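Local coordinates for development-specific protein S (Myxococcus xanthus, PDB 1NPS) that assembles with calcium on the surface of myxospores as a spore-coat protein, here its calcium-binding N-terminal beta/gamma-crystallin domain, at residues 50-55 and 80-85. Sequence-based numbering, arbitrary orientation.
Sequences ILYQND and SIRVIS. With CA (calcium ion), chain C.
Ser80 gives its hydroxyl proton to Asn54 O across a 2.7 Å bond from OG, in the plane of the carbonyl. Its chi1 of 61° places OG beside both the backbone N and C, close to Tyr52 CB. The Tyr52 ring runs along the neighbouring strand on the same face, presenting its edge to Ser80 O and to Arg82 CG, which lies 3.7 Å from Tyr52 CE2. Tyr52 OH lies 3.4 Å from Arg82 CD, at the guanidinium edge and near its plane, and ring and guanidinium are turned only 18° apart. Ile84 CD1 lies over one guanidinium face, displaced toward its rim, and touches Ile50 CD1 at 3.7 Å. On the other face of the sheet, Leu51 and Ile81 point the same way, Leu51 CD2 meeting Ile81 CG2 at 3.8 Å. Between the two faces, antiparallel pairing is held by Ile50 N to Arg82 O, Arg82 N to Ile50 O and Tyr52 N to Ser80 O. Phe57 N also hydrogen-bonds to Ser80 OG, and Arg82 NE to Asn22 OD1. The strands belong to the second Greek key, and just beyond the pairing Gln53 O binds calcium at 2.4 Å, an ion that Asn36 and Ser79 also bind. Gripping Asn54 O, the buried serine hydroxyl ties the chain just after this ligand to the strand that follows Ser79, consistent with a calcium loop braced by the sheet.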
ATOM      1  N   ILE A  50       3.721   3.548  -3.897  1.00  8.70           N
ATOM      2  CA  ILE A  50       3.911   2.754  -5.105  1.00  7.65           C
ATOM      3  C   ILE A  50       3.734   1.319  -4.614  1.00  6.54           C
ATOM      4  O   ILE A  50       4.472   0.874  -3.729  1.00  6.79           O
ATOM      5  CB  ILE A  50       5.309   2.917  -5.737  1.00  6.86           C
ATOM      6  CG1 ILE A  50       5.600   4.396  -5.999  1.00  7.37           C
ATOM      7  CG2 ILE A  50       5.350   2.149  -7.067  1.00  5.24           C
ATOM      8  CD1 ILE A  50       7.026   4.713  -6.442  1.00  8.78           C
ATOM      9  N   LEU A  51       2.696   0.647  -5.104  1.00  4.84           N
ATOM     10  CA  LEU A  51       2.416  -0.732  -4.713  1.00  5.48           C
ATOM     11  C   LEU A  51       2.992  -1.653  -5.798  1.00  4.99           C
ATOM     12  O   LEU A  51       2.806  -1.408  -6.989  1.00  6.63           O
ATOM     13  CB  LEU A  51       0.908  -0.934  -4.555  1.00  5.86           C
ATOM     14  CG  LEU A  51       0.144   0.180  -3.835  1.00  7.10           C
ATOM     15  CD1 LEU A  51      -1.314  -0.222  -3.713  1.00  8.38           C
ATOM     16  CD2 LEU A  51       0.738   0.470  -2.471  1.00  6.81           C
ATOM     17  N   TYR A  52       3.738  -2.667  -5.383  1.00  4.93           N
ATOM     18  CA  TYR A  52       4.393  -3.597  -6.306  1.00  3.95           C
ATOM     19  C   TYR A  52       3.848  -4.996  -6.164  1.00  3.49           C
ATOM     20  O   TYR A  52       3.571  -5.448  -5.059  1.00  4.38           O
ATOM     21  CB  TYR A  52       5.906  -3.643  -6.034  1.00  2.36           C
ATOM     22  CG  TYR A  52       6.620  -2.315  -6.132  1.00  2.32           C
ATOM     23  CD1 TYR A  52       7.146  -1.874  -7.337  1.00  3.87           C
ATOM     24  CD2 TYR A  52       6.783  -1.508  -5.011  1.00  3.35           C
ATOM     25  CE1 TYR A  52       7.817  -0.663  -7.422  1.00  4.18           C
ATOM     26  CE2 TYR A  52       7.446  -0.307  -5.082  1.00  3.77           C
ATOM     27  CZ  TYR A  52       7.961   0.117  -6.289  1.00  4.80           C
ATOM     28  OH  TYR A  52       8.591   1.337  -6.360  1.00  6.22           O
ATOM     29  N   GLN A  53       3.731  -5.702  -7.282  1.00  5.66           N
ATOM     30  CA  GLN A  53       3.229  -7.070  -7.276  1.00  7.28           C
ATOM     31  C   GLN A  53       4.288  -8.042  -6.769  1.00  7.00           C
ATOM     32  O   GLN A  53       3.979  -9.113  -6.252  1.00  8.56           O
ATOM     33  CB  GLN A  53       2.794  -7.460  -8.684  1.00 10.35           C
ATOM     34  CG  GLN A  53       2.057  -8.791  -8.769  1.00 14.09           C
ATOM     35  CD  GLN A  53       1.143  -8.851  -9.981  1.00 17.16           C
ATOM     36  OE1 GLN A  53       0.044  -8.278  -9.974  1.00 18.20           O
ATOM     37  NE2 GLN A  53       1.604  -9.504 -11.045  1.00 18.41           N
ATOM     38  N   ASN A  54       5.550  -7.682  -6.966  1.00  8.47           N
ATOM     39  CA  ASN A  54       6.658  -8.526  -6.515  1.00  9.02           C
ATOM     40  C   ASN A  54       7.402  -7.888  -5.342  1.00  7.64           C
ATOM     41  O   ASN A  54       7.388  -6.677  -5.162  1.00  6.17           O
ATOM     42  CB  ASN A  54       7.673  -8.781  -7.647  1.00  9.78           C
ATOM     43  CG  ASN A  54       7.087  -9.540  -8.821  1.00 11.68           C
ATOM     44  OD1 ASN A  54       6.105 -10.272  -8.690  1.00 14.23           O
ATOM     45  ND2 ASN A  54       7.715  -9.394  -9.978  1.00 13.29           N
ATOM     46  N   ASP A  55       8.032  -8.732  -4.538  1.00  7.32           N
ATOM     47  CA  ASP A  55       8.837  -8.273  -3.414  1.00  8.12           C
ATOM     48  C   ASP A  55      10.043  -7.562  -4.055  1.00  8.17           C
ATOM     49  O   ASP A  55      10.318  -7.740  -5.242  1.00  7.85           O
ATOM     50  CB  ASP A  55       9.299  -9.495  -2.604  1.00  7.94           C
ATOM     51  CG  ASP A  55       9.902  -9.132  -1.245  1.00  9.35           C
ATOM     52  OD1 ASP A  55       9.852  -7.950  -0.838  1.00  7.72           O
ATOM     53  OD2 ASP A  55      10.430 -10.053  -0.586  1.00  8.21           O
ATOM     54  N   SER A  80       5.319  -5.619  -1.996  1.00  5.44           N
ATOM     55  CA  SER A  80       6.255  -4.626  -1.468  1.00  4.94           C
ATOM     56  C   SER A  80       5.666  -3.240  -1.718  1.00  5.43           C
ATOM     57  O   SER A  80       4.799  -3.078  -2.593  1.00  5.16           O
ATOM     58  CB  SER A  80       7.687  -4.805  -2.016  1.00  5.51           C
ATOM     59  OG  SER A  80       7.768  -4.677  -3.426  1.00  4.38           O
ATOM     60  N   ILE A  81       6.062  -2.267  -0.897  1.00  4.53           N
ATOM     61  CA  ILE A  81       5.525  -0.902  -0.990  1.00  4.94           C
ATOM     62  C   ILE A  81       6.570   0.167  -0.618  1.00  4.80           C
ATOM     63  O   ILE A  81       7.397  -0.040   0.276  1.00  4.95           O
ATOM     64  CB  ILE A  81       4.322  -0.696   0.027  1.00  6.60           C
ATOM     65  CG1 ILE A  81       3.234  -1.760  -0.160  1.00  6.57           C
ATOM     66  CG2 ILE A  81       3.706   0.696  -0.122  1.00  6.29           C
ATOM     67  CD1 ILE A  81       2.123  -1.712   0.910  1.00  3.21           C
ATOM     68  N   ARG A  82       6.531   1.297  -1.320  1.00  4.14           N
ATOM     69  CA  ARG A  82       7.406   2.440  -1.026  1.00  3.89           C
ATOM     70  C   ARG A  82       6.455   3.613  -0.761  1.00  3.84           C
ATOM     71  O   ARG A  82       5.612   3.936  -1.599  1.00  4.20           O
ATOM     72  CB  ARG A  82       8.329   2.779  -2.209  1.00  3.31           C
ATOM     73  CG  ARG A  82       9.323   1.672  -2.582  1.00  5.33           C
ATOM     74  CD  ARG A  82      10.351   2.136  -3.619  1.00  7.52           C
ATOM     75  NE  ARG A  82      11.001   3.368  -3.187  1.00  9.98           N
ATOM     76  CZ  ARG A  82      11.354   4.371  -3.986  1.00 12.39           C
ATOM     77  NH1 ARG A  82      11.178   4.288  -5.298  1.00 12.32           N
ATOM     78  NH2 ARG A  82      11.918   5.452  -3.462  1.00 13.33           N
ATOM     79  N   VAL A  83       6.487   4.155   0.446  1.00  4.58           N
ATOM     80  CA  VAL A  83       5.632   5.287   0.796  1.00  3.94           C
ATOM     81  C   VAL A  83       6.536   6.499   0.705  1.00  4.71           C
ATOM     82  O   VAL A  83       7.556   6.569   1.379  1.00  4.65           O
ATOM     83  CB  VAL A  83       5.022   5.120   2.207  1.00  3.46           C
ATOM     84  CG1 VAL A  83       4.146   6.329   2.564  1.00  2.02           C
ATOM     85  CG2 VAL A  83       4.205   3.811   2.261  1.00  3.18           C
ATOM     86  N   ILE A  84       6.151   7.467  -0.112  1.00  5.87           N
ATOM     87  CA  ILE A  84       7.003   8.621  -0.329  1.00  7.84           C
ATOM     88  C   ILE A  84       6.377   9.977  -0.025  1.00  8.76           C
ATOM     89  O   ILE A  84       5.274  10.255  -0.473  1.00  8.49           O
ATOM     90  CB  ILE A  84       7.498   8.602  -1.805  1.00  7.97           C
ATOM     91  CG1 ILE A  84       8.085   7.222  -2.139  1.00  7.18           C
ATOM     92  CG2 ILE A  84       8.537   9.687  -2.021  1.00  9.64           C
ATOM     93  CD1 ILE A  84       8.095   6.876  -3.591  1.00  7.46           C
ATOM     94  N   SER A  85       7.101  10.815   0.719  1.00 11.42           N
ATOM     95  CA  SER A  85       6.661  12.172   1.068  1.00 14.62           C
ATOM     96  C   SER A  85       6.719  13.093  -0.151  1.00 17.22           C
ATOM     97  O   SER A  85       7.756  13.218  -0.798  1.00 16.59           O
ATOM     98  CB  SER A  85       7.568  12.781   2.134  1.00 14.10           C
ATOM     99  OG  SER A  85       7.673  11.947   3.262  1.00 18.13           O
TER
HETATM  100 CA    CA C 145       2.518 -10.368  -4.799  1.00 17.16          CA
HETATM  101  O   HOH W   1       2.184  -8.884  -4.572  1.00 43.10           O
HETATM  102  O   HOH W   2       3.547 -11.746  -4.908  1.00 60.70           O
HETATM  103  O   HOH W   3       1.548 -11.136  -6.413  1.00 20.87           O